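Local coordinates for protein endo-beta-1,4-glucanase (Streptomyces sp., PDB 1OA4) that hydrolyses internal beta-1,4-glucosidic bonds of cellulose, as an endoglucanase of glycoside hydrolase family 12, at residues 82-93 with 168-177; 12-20 with 32-40. One frame throughout, in Å; residues are numbered along the deposited sequence.

Interaction 1: residues 82-93 with 168-177; sequences IGSAPSSVSYRY and AISSWSFDVK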
loop_
_atom_site.group_PDB
_atom_site.type_symbol
_atom_site.label_atom_id
_atom_site.label_comp_id
_atom_site.label_asym_id
_atom_site.label_seq_id
_atom_site.Cartn_x
_atom_site.Cartn_y
_atom_site.Cartn_z
ATOM N N ILE A 82 -13.978 9.442 11.195
ATOM C CA ILE A 82 -13.965 9.455 9.738
ATOM C C ILE A 82 -15.357 9.291 9.152
ATOM O O ILE A 82 -16.059 8.315 9.435
ATOM C CB ILE A 82 -13.078 8.340 9.186
ATOM C CG1 ILE A 82 -11.642 8.520 9.678
ATOM C CG2 ILE A 82 -13.112 8.370 7.662
ATOM C CD1 ILE A 82 -10.737 7.338 9.358
ATOM N N GLY A 83 -15.737 10.246 8.311
ATOM C CA GLY A 83 -16.995 10.151 7.592
ATOM C C GLY A 83 -16.824 9.311 6.333
ATOM O O GLY A 83 -17.651 8.450 6.026
ATOM N N SER A 84 -15.742 9.570 5.602
ATOM C CA SER A 84 -15.403 8.830 4.397
ATOM C C SER A 84 -13.901 8.960 4.142
ATOM O O SER A 84 -13.278 9.967 4.507
ATOM C CB SER A 84 -16.181 9.348 3.160
ATOM O OG SER A 84 -15.940 10.725 2.924
ATOM N N ALA A 85 -13.324 7.945 3.508
ATOM C CA ALA A 85 -11.939 7.988 3.097
ATOM C C ALA A 85 -11.806 7.584 1.626
ATOM O O ALA A 85 -11.225 6.559 1.313
ATOM C CB ALA A 85 -11.098 7.052 3.973
ATOM N N PRO A 86 -12.318 8.400 0.707
ATOM C CA PRO A 86 -12.283 8.002 -0.697
ATOM C C PRO A 86 -10.878 8.001 -1.246
ATOM O O PRO A 86 -10.114 8.957 -1.058
ATOM C CB PRO A 86 -13.138 9.064 -1.389
ATOM C CG PRO A 86 -13.104 10.223 -0.480
ATOM C CD PRO A 86 -12.961 9.707 0.909
ATOM N N SER A 87 -10.543 6.924 -1.946
ATOM C CA SER A 87 -9.242 6.804 -2.574
ATOM C C SER A 87 -9.384 6.136 -3.936
ATOM O O SER A 87 -10.359 5.422 -4.183
ATOM C CB SER A 87 -8.276 6.020 -1.663
ATOM O OG SER A 87 -6.961 6.005 -2.182
ATOM N N SER A 88 -8.429 6.392 -4.820
ATOM C CA SER A 88 -8.427 5.755 -6.120
ATOM C C SER A 88 -7.002 5.513 -6.576
ATOM O O SER A 88 -6.074 6.182 -6.149
ATOM C CB SER A 88 -9.139 6.645 -7.154
ATOM O OG SER A 88 -8.355 7.785 -7.439
ATOM N N VAL A 89 -6.854 4.545 -7.462
ATOM C CA VAL A 89 -5.565 4.265 -8.069
ATOM C C VAL A 89 -5.821 3.685 -9.447
ATOM O O VAL A 89 -6.867 3.062 -9.681
ATOM C CB VAL A 89 -4.730 3.255 -7.213
ATOM C CG1 VAL A 89 -5.315 1.855 -7.286
ATOM C CG2 VAL A 89 -3.320 3.235 -7.650
ATOM N N SER A 90 -4.887 3.921 -10.356
ATOM C CA SER A 90 -4.910 3.327 -11.689
ATOM C C SER A 90 -3.518 2.777 -11.900
ATOM O O SER A 90 -2.534 3.497 -11.717
ATOM C CB SER A 90 -5.219 4.382 -12.731
ATOM O OG SER A 90 -5.032 3.821 -14.024
ATOM N N TYR A 91 -3.452 1.505 -12.291
ATOM C CA TYR A 91 -2.208 0.772 -12.454
ATOM C C TYR A 91 -1.956 0.314 -13.890
ATOM O O TYR A 91 -2.893 0.037 -14.646
ATOM C CB TYR A 91 -2.252 -0.511 -11.614
ATOM C CG TYR A 91 -2.076 -0.407 -10.120
ATOM C CD1 TYR A 91 -0.864 0.007 -9.570
ATOM C CD2 TYR A 91 -3.071 -0.832 -9.259
ATOM C CE1 TYR A 91 -0.675 0.014 -8.192
ATOM C CE2 TYR A 91 -2.887 -0.811 -7.879
ATOM C CZ TYR A 91 -1.691 -0.395 -7.372
ATOM O OH TYR A 91 -1.520 -0.422 -5.994
ATOM N N ARG A 92 -0.681 0.222 -14.246
ATOM C CA ARG A 92 -0.273 -0.383 -15.502
ATOM C C ARG A 92 0.573 -1.587 -15.124
ATOM O O ARG A 92 1.560 -1.458 -14.388
ATOM C CB ARG A 92 0.553 0.587 -16.339
ATOM C CG ARG A 92 0.782 0.080 -17.738
ATOM C CD ARG A 92 1.574 1.055 -18.574
ATOM N NE ARG A 92 2.992 1.119 -18.254
ATOM C CZ ARG A 92 3.661 2.257 -18.013
ATOM N NH1 ARG A 92 3.020 3.418 -18.049
ATOM N NH2 ARG A 92 4.970 2.218 -17.755
ATOM N N TYR A 93 0.196 -2.749 -15.641
ATOM C CA TYR A 93 0.882 -3.983 -15.329
ATOM C C TYR A 93 1.776 -4.470 -16.457
ATOM O O TYR A 93 1.687 -3.973 -17.581
ATOM C CB TYR A 93 -0.171 -5.033 -15.050
ATOM C CG TYR A 93 -1.065 -4.695 -13.893
ATOM C CD1 TYR A 93 -0.533 -4.363 -12.670
ATOM C CD2 TYR A 93 -2.440 -4.736 -14.008
ATOM C CE1 TYR A 93 -1.324 -4.078 -11.606
ATOM C CE2 TYR A 93 -3.248 -4.459 -12.941
ATOM C CZ TYR A 93 -2.688 -4.131 -11.720
ATOM O OH TYR A 93 -3.488 -3.847 -10.636
ATOM N N ALA A 168 -7.024 -9.534 -11.812
ATOM C CA ALA A 168 -6.439 -8.194 -11.887
ATOM C C ALA A 168 -7.456 -7.060 -11.919
ATOM O O ALA A 168 -8.371 -7.042 -12.749
ATOM C CB ALA A 168 -5.535 -8.064 -13.088
ATOM N N ILE A 169 -7.254 -6.098 -11.025
ATOM C CA ILE A 169 -8.015 -4.865 -11.020
ATOM C C ILE A 169 -7.090 -3.765 -11.546
ATOM O O ILE A 169 -6.095 -3.444 -10.898
ATOM C CB ILE A 169 -8.455 -4.508 -9.594
ATOM C CG1 ILE A 169 -9.315 -5.625 -8.994
ATOM C CG2 ILE A 169 -9.166 -3.165 -9.625
ATOM C CD1 ILE A 169 -9.702 -5.396 -7.560
ATOM N N SER A 170 -7.409 -3.180 -12.696
ATOM C CA SER A 170 -6.575 -2.146 -13.305
ATOM C C SER A 170 -6.696 -0.804 -12.599
ATOM O O SER A 170 -5.718 -0.054 -12.481
ATOM C CB SER A 170 -6.925 -1.970 -14.795
ATOM O OG SER A 170 -8.301 -1.705 -14.965
ATOM N N SER A 171 -7.906 -0.495 -12.161
ATOM C CA SER A 171 -8.166 0.748 -11.451
ATOM C C SER A 171 -9.413 0.577 -10.602
ATOM O O SER A 171 -10.292 -0.218 -10.917
ATOM C CB SER A 171 -8.338 1.922 -12.422
ATOM O OG SER A 171 -9.505 1.766 -13.227
ATOM N N TRP A 172 -9.487 1.310 -9.507
ATOM C CA TRP A 172 -10.665 1.268 -8.667
ATOM C C TRP A 172 -10.687 2.529 -7.816
ATOM O O TRP A 172 -9.633 3.019 -7.395
ATOM C CB TRP A 172 -10.650 0.023 -7.778
ATOM C CG TRP A 172 -11.966 -0.309 -7.103
ATOM C CD1 TRP A 172 -13.235 -0.135 -7.620
ATOM C CD2 TRP A 172 -12.141 -0.863 -5.802
ATOM N NE1 TRP A 172 -14.172 -0.561 -6.707
ATOM C CE2 TRP A 172 -13.524 -1.019 -5.587
ATOM C CE3 TRP A 172 -11.263 -1.260 -4.785
ATOM C CZ2 TRP A 172 -14.033 -1.545 -4.413
ATOM C CZ3 TRP A 172 -11.784 -1.767 -3.616
ATOM C CH2 TRP A 172 -13.148 -1.905 -3.441
ATOM N N SER A 173 -11.890 3.055 -7.603
ATOM C CA SER A 173 -12.114 4.190 -6.721
ATOM C C SER A 173 -13.083 3.655 -5.684
ATOM O O SER A 173 -14.141 3.080 -6.030
ATOM C CB SER A 173 -12.721 5.389 -7.454
ATOM O OG SER A 173 -11.938 5.791 -8.561
ATOM N N PHE A 174 -12.744 3.836 -4.410
ATOM C CA PHE A 174 -13.492 3.218 -3.331
ATOM C C PHE A 174 -13.305 3.987 -2.019
ATOM O O PHE A 174 -12.595 5.001 -1.975
ATOM C CB PHE A 174 -13.005 1.770 -3.169
ATOM C CG PHE A 174 -11.560 1.656 -2.770
ATOM C CD1 PHE A 174 -10.542 1.891 -3.684
ATOM C CD2 PHE A 174 -11.215 1.299 -1.482
ATOM C CE1 PHE A 174 -9.212 1.788 -3.309
ATOM C CE2 PHE A 174 -9.889 1.203 -1.108
ATOM C CZ PHE A 174 -8.889 1.433 -2.011
ATOM N N ASP A 175 -13.987 3.544 -0.975
ATOM C CA ASP A 175 -13.856 4.140 0.343
ATOM C C ASP A 175 -13.008 3.246 1.231
ATOM O O ASP A 175 -13.414 2.146 1.599
ATOM C CB ASP A 175 -15.236 4.387 0.973
ATOM C CG ASP A 175 -15.185 5.372 2.116
ATOM O OD1 ASP A 175 -14.144 5.383 2.805
ATOM O OD2 ASP A 175 -16.109 6.185 2.377
ATOM N N VAL A 176 -11.824 3.739 1.558
ATOM C CA VAL A 176 -10.895 3.036 2.420
ATOM C C VAL A 176 -11.543 2.724 3.758
ATOM O O VAL A 176 -11.192 1.725 4.396
ATOM C CB VAL A 176 -9.605 3.848 2.610
ATOM C CG1 VAL A 176 -8.789 3.331 3.812
ATOM C CG2 VAL A 176 -8.791 3.761 1.350
ATOM N N LYS A 177 -12.506 3.535 4.185
ATOM C CA LYS A 177 -13.176 3.272 5.461
ATOM C C LYS A 177 -13.799 1.874 5.535
ATOM O O LYS A 177 -13.814 1.238 6.594
ATOM C CB LYS A 177 -14.244 4.334 5.729
ATOM C CG LYS A 177 -15.057 4.106 6.953
ATOM C CD LYS A 177 -14.205 4.239 8.156
ATOM C CE LYS A 177 -15.005 4.823 9.325
ATOM N NZ LYS A 177 -15.923 3.787 9.883
HETATM O O HOH W 1 -17.902 5.818 4.501
#
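Asp-175 accepts the backbone N-H of Ala-85 on its OD1 (N to OD1 2.8 Å). The same OD1 takes the N-H of Lys-177, the capping bond of Asp-175 at the N-cap of the following helix. The two donors come from opposite faces of the carboxylate plane, which should limit its rotation. CG stands anti to the backbone N (chi1 -162°), and this turns the carboxylate toward the 82-93 chain. OD2 is bridged by a water to Gly-83 O. Ala-85 O accepts Val-176 N-H from above the carbonyl plane. At the other end, Tyr-93 OH donates to Ile-169 O (2.7 Å). The carbonyl oxygen lies in the plane of the ring, at its edge, while the hydroxyl sits above the carbonyl plane.

Between these ends, strands 86-92 and 171-175 pair antiparallel. Ser-87 and Phe-174 form a hydrogen-bonded pair, with Ser-87 N 2.8 Å from Phe-174 O. Val-89 and Trp-172 form the next one, with longer bonds of 3.2 Å from Val-89 N to Trp-172 O and from Trp-172 N to Val-89 O. Strand 171-175 is the outermost strand on this side of a six-stranded antiparallel sheet of the family 12 beta-sandwich.

Ser-88, Ser-90, Ser-171 and Ser-173 share one face of the sheet. There Ser-173 OG rests 3.2 Å from Ser-88 CB, while Ser-88 OG bonds to Ser-217. The other face carries Ser-87, Val-89, Trp-172 and Phe-174. CZ3 of Trp-172 lies over one face of the Phe-174 ring, near its rim. Ala-85 CB packs on Val-176 CB (3.8 Å), and Val-176 CG2 touches Ser-87 CB.

Interaction 2: residues 12-20 with 32-40; sequences TIQDRYVVQ and INVTGNGFE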
loop_
_atom_site.group_PDB
_atom_site.type_symbol
_atom_site.label_atom_id
_atom_site.label_comp_id
_atom_site.label_asym_id
_atom_site.label_seq_id
_atom_site.Cartn_x
_atom_site.Cartn_y
_atom_site.Cartn_z
ATOM N N THR A 12 7.294 14.565 -3.868
ATOM C CA THR A 12 5.845 14.683 -3.851
ATOM C C THR A 12 5.312 14.882 -5.255
ATOM O O THR A 12 6.045 15.309 -6.143
ATOM C CB THR A 12 5.367 15.856 -3.010
ATOM O OG1 THR A 12 5.809 17.085 -3.602
ATOM C CG2 THR A 12 5.992 15.801 -1.634
ATOM N N ILE A 13 4.043 14.538 -5.435
ATOM C CA ILE A 13 3.305 14.888 -6.648
ATOM C C ILE A 13 2.066 15.696 -6.262
ATOM O O ILE A 13 1.493 15.496 -5.195
ATOM C CB ILE A 13 2.920 13.668 -7.453
ATOM C CG1 ILE A 13 2.027 12.734 -6.641
ATOM C CG2 ILE A 13 4.191 13.025 -7.938
ATOM C CD1 ILE A 13 1.400 11.622 -7.444
ATOM N N GLN A 14 1.687 16.625 -7.142
ATOM C CA GLN A 14 0.492 17.449 -7.003
ATOM C C GLN A 14 0.496 18.294 -5.722
ATOM O O GLN A 14 -0.556 18.741 -5.263
ATOM C CB GLN A 14 -0.753 16.566 -7.048
ATOM C CG GLN A 14 -0.889 15.680 -8.294
ATOM C CD GLN A 14 -1.955 14.595 -8.112
ATOM O OE1 GLN A 14 -3.137 14.890 -7.955
ATOM N NE2 GLN A 14 -1.529 13.342 -8.109
ATOM N N ASP A 15 1.682 18.487 -5.153
ATOM C CA ASP A 15 1.857 19.157 -3.856
ATOM C C ASP A 15 0.876 18.566 -2.850
ATOM O O ASP A 15 0.287 19.276 -2.032
ATOM C CB ASP A 15 1.659 20.667 -3.958
ATOM C CG ASP A 15 2.107 21.396 -2.699
ATOM O OD1 ASP A 15 3.098 20.987 -2.043
ATOM O OD2 ASP A 15 1.497 22.395 -2.264
ATOM N N ARG A 16 0.701 17.245 -2.905
ATOM C CA ARG A 16 -0.314 16.602 -2.080
ATOM C C ARG A 16 0.016 15.181 -1.623
ATOM O O ARG A 16 -0.460 14.764 -0.565
ATOM C CB ARG A 16 -1.662 16.578 -2.819
ATOM C CG ARG A 16 -2.813 15.982 -2.033
ATOM C CD ARG A 16 -3.124 16.771 -0.758
ATOM N NE ARG A 16 -4.217 16.223 0.018
ATOM C CZ ARG A 16 -4.069 15.224 0.888
ATOM N NH1 ARG A 16 -2.889 14.656 1.053
ATOM N NH2 ARG A 16 -5.101 14.790 1.570
ATOM N N TYR A 17 0.759 14.425 -2.419
ATOM C CA TYR A 17 1.057 13.027 -2.060
ATOM C C TYR A 17 2.552 12.769 -2.128
ATOM O O TYR A 17 3.267 13.346 -2.934
ATOM C CB TYR A 17 0.324 12.036 -2.995
ATOM C CG TYR A 17 -1.170 12.286 -3.109
ATOM C CD1 TYR A 17 -2.021 12.113 -2.036
ATOM C CD2 TYR A 17 -1.731 12.709 -4.311
ATOM C CE1 TYR A 17 -3.391 12.375 -2.150
ATOM C CE2 TYR A 17 -3.072 12.952 -4.432
ATOM C CZ TYR A 17 -3.911 12.786 -3.366
ATOM O OH TYR A 17 -5.266 13.045 -3.504
ATOM N N VAL A 18 3.018 11.891 -1.249
ATOM C CA VAL A 18 4.412 11.494 -1.215
ATOM C C VAL A 18 4.600 10.270 -2.106
ATOM O O VAL A 18 3.751 9.368 -2.102
ATOM C CB VAL A 18 4.847 11.116 0.210
ATOM C CG1 VAL A 18 6.296 10.656 0.225
ATOM C CG2 VAL A 18 4.604 12.268 1.161
ATOM N N VAL A 19 5.671 10.274 -2.894
ATOM C CA VAL A 19 6.064 9.125 -3.688
ATOM C C VAL A 19 7.408 8.662 -3.109
ATOM O O VAL A 19 8.318 9.487 -2.893
ATOM C CB VAL A 19 6.188 9.439 -5.190
ATOM C CG1 VAL A 19 6.627 8.208 -5.947
ATOM C CG2 VAL A 19 4.849 9.975 -5.750
ATOM N N GLN A 20 7.522 7.360 -2.844
ATOM C CA GLN A 20 8.691 6.801 -2.192
ATOM C C GLN A 20 9.224 5.568 -2.920
ATOM O O GLN A 20 8.460 4.732 -3.381
ATOM C CB GLN A 20 8.346 6.435 -0.739
ATOM C CG GLN A 20 7.176 5.466 -0.568
ATOM C CD GLN A 20 6.913 5.057 0.884
ATOM O OE1 GLN A 20 7.672 5.413 1.807
ATOM N NE2 GLN A 20 5.820 4.322 1.090
ATOM N N ILE A 32 12.795 4.575 -9.475
ATOM C CA ILE A 32 11.488 4.951 -10.009
ATOM C C ILE A 32 11.645 6.283 -10.701
ATOM O O ILE A 32 12.546 7.042 -10.364
ATOM C CB ILE A 32 10.415 5.026 -8.936
ATOM C CG1 ILE A 32 10.784 6.003 -7.820
ATOM C CG2 ILE A 32 10.237 3.665 -8.333
ATOM C CD1 ILE A 32 9.681 6.210 -6.826
ATOM N N ASN A 33 10.811 6.519 -11.706
ATOM C CA ASN A 33 10.777 7.802 -12.401
ATOM C C ASN A 33 9.423 8.403 -12.043
ATOM O O ASN A 33 8.383 7.842 -12.413
ATOM C CB ASN A 33 10.896 7.589 -13.924
ATOM C CG ASN A 33 11.100 8.887 -14.691
ATOM O OD1 ASN A 33 11.679 9.841 -14.168
ATOM N ND2 ASN A 33 10.626 8.929 -15.934
ATOM N N VAL A 34 9.435 9.515 -11.323
ATOM C CA VAL A 34 8.219 10.193 -10.858
ATOM C C VAL A 34 7.787 11.318 -11.801
ATOM O O VAL A 34 8.564 12.227 -12.087
ATOM C CB VAL A 34 8.438 10.741 -9.448
ATOM C CG1 VAL A 34 7.130 11.300 -8.858
ATOM C CG2 VAL A 34 9.023 9.640 -8.570
ATOM N N THR A 35 6.555 11.228 -12.300
ATOM C CA THR A 35 5.989 12.242 -13.196
ATOM C C THR A 35 5.070 13.148 -12.381
ATOM O O THR A 35 5.096 13.128 -11.161
ATOM C CB THR A 35 5.164 11.592 -14.320
ATOM O OG1 THR A 35 3.963 11.046 -13.769
ATOM C CG2 THR A 35 5.820 10.405 -14.902
ATOM N N GLY A 36 4.233 13.944 -13.037
ATOM C CA GLY A 36 3.366 14.816 -12.272
ATOM C C GLY A 36 2.235 14.093 -11.552
ATOM O O GLY A 36 1.695 14.608 -10.588
ATOM N N ASN A 37 1.880 12.896 -12.005
ATOM C CA ASN A 37 0.688 12.233 -11.489
ATOM C C ASN A 37 0.882 10.832 -10.957
ATOM O O ASN A 37 -0.057 10.221 -10.505
ATOM C CB ASN A 37 -0.361 12.177 -12.603
ATOM C CG ASN A 37 -0.860 13.554 -13.007
ATOM O OD1 ASN A 37 -1.304 13.751 -14.135
ATOM N ND2 ASN A 37 -0.783 14.512 -12.090
ATOM N N GLY A 38 2.098 10.310 -11.035
ATOM C CA GLY A 38 2.340 8.935 -10.630
ATOM C C GLY A 38 3.804 8.610 -10.798
ATOM O O GLY A 38 4.641 9.510 -10.785
ATOM N N PHE A 39 4.130 7.327 -10.924
ATOM C CA PHE A 39 5.520 6.923 -11.108
ATOM C C PHE A 39 5.556 5.601 -11.869
ATOM O O PHE A 39 4.564 4.870 -11.939
ATOM C CB PHE A 39 6.260 6.773 -9.750
ATOM C CG PHE A 39 5.787 5.600 -8.919
ATOM C CD1 PHE A 39 4.708 5.732 -8.055
ATOM C CD2 PHE A 39 6.384 4.377 -9.025
ATOM C CE1 PHE A 39 4.257 4.657 -7.317
ATOM C CE2 PHE A 39 5.919 3.293 -8.268
ATOM C CZ PHE A 39 4.864 3.441 -7.439
ATOM N N GLU A 40 6.732 5.301 -12.402
ATOM C CA GLU A 40 7.005 4.065 -13.111
ATOM C C GLU A 40 8.269 3.454 -12.490
ATOM O O GLU A 40 9.222 4.166 -12.154
ATOM C CB GLU A 40 7.224 4.346 -14.610
ATOM C CG GLU A 40 7.870 3.186 -15.365
ATOM C CD GLU A 40 8.143 3.443 -16.835
ATOM O OE1 GLU A 40 8.493 4.544 -17.220
ATOM O OE2 GLU A 40 8.013 2.420 -17.641
HETATM O O HOH W 2 -2.409 11.190 -9.547
#
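Ile-13 is the first bump, lodged against 34-37 with three of its carbons. Ile-13 CG2 meets Val-34 CG1 at 3.5 Å and lies close to Thr-35 O. Its CB sits beside Gly-36 O. Ile-13 CD1 reaches the backbone C of Asn-37 at 3.6 Å. CG1 stands between the backbone N and the carbonyl carbon (chi1 60°), with CG2 anti to the carbonyl carbon, and the two branches spread over different parts of the turn.

Val-19 is the second bump. Its CG1 enters a hollow formed by Ile-32, Val-34 and Phe-39. Val-19 CG1 lies 3.8 Å from each of Ile-32 CD1, Val-34 CG2 and Phe-39 CD1. Val-34 forks between the bumps, CG1 to Ile-13 and CG2 to Val-19. Val-19 and Val-34 meet tip to tip, whereas Ile-32 crosses Val-19 at a slant.

At the exposed end, Gln-14 CG lies against Gly-36 O (3.6 Å). The side chains of Gln-14 and Asn-37 cross at about a right angle, with their amide planes 79° apart. A water donates to Asn-37 O and accepts a weak bond from Gln-14 NE2.

Thr-35 OG1 accepts the N-H of Asn-37, which makes an ST turn. Within 12-20, Arg-16 and Tyr-17 both face Ile-13 in a classic beta bulge. No hydrogen bond joins the two segments directly. Two beta hairpins, from different sheets, pack here through apolar side chains, as in the core between the layers of a beta-sandwich.

Overall arrangement
Both segments of interaction 2 precede those of interaction 1 in the sequence, and the two centres lie about 17 Å apart. Each involves strands of the six-stranded antiparallel sheet. Interaction 1 joins two neighbouring strands within it, at one of its outer edges. Interaction 2 instead sets the hairpin 30-44 of that sheet against the hairpin 10-20 of the other. The two contacts meet in a salt bridge, Arg-92 NH2 to Glu-40 OE2 at 3.1 Å. Strand 212-218 lies between strands 39-44 and 86-92 in the sheet; its Val-213 touches both Phe-39 and Tyr-91. In family 12 the substrate cleft typically runs across the concave face of the larger sheet; interaction 1 lies in the smaller one.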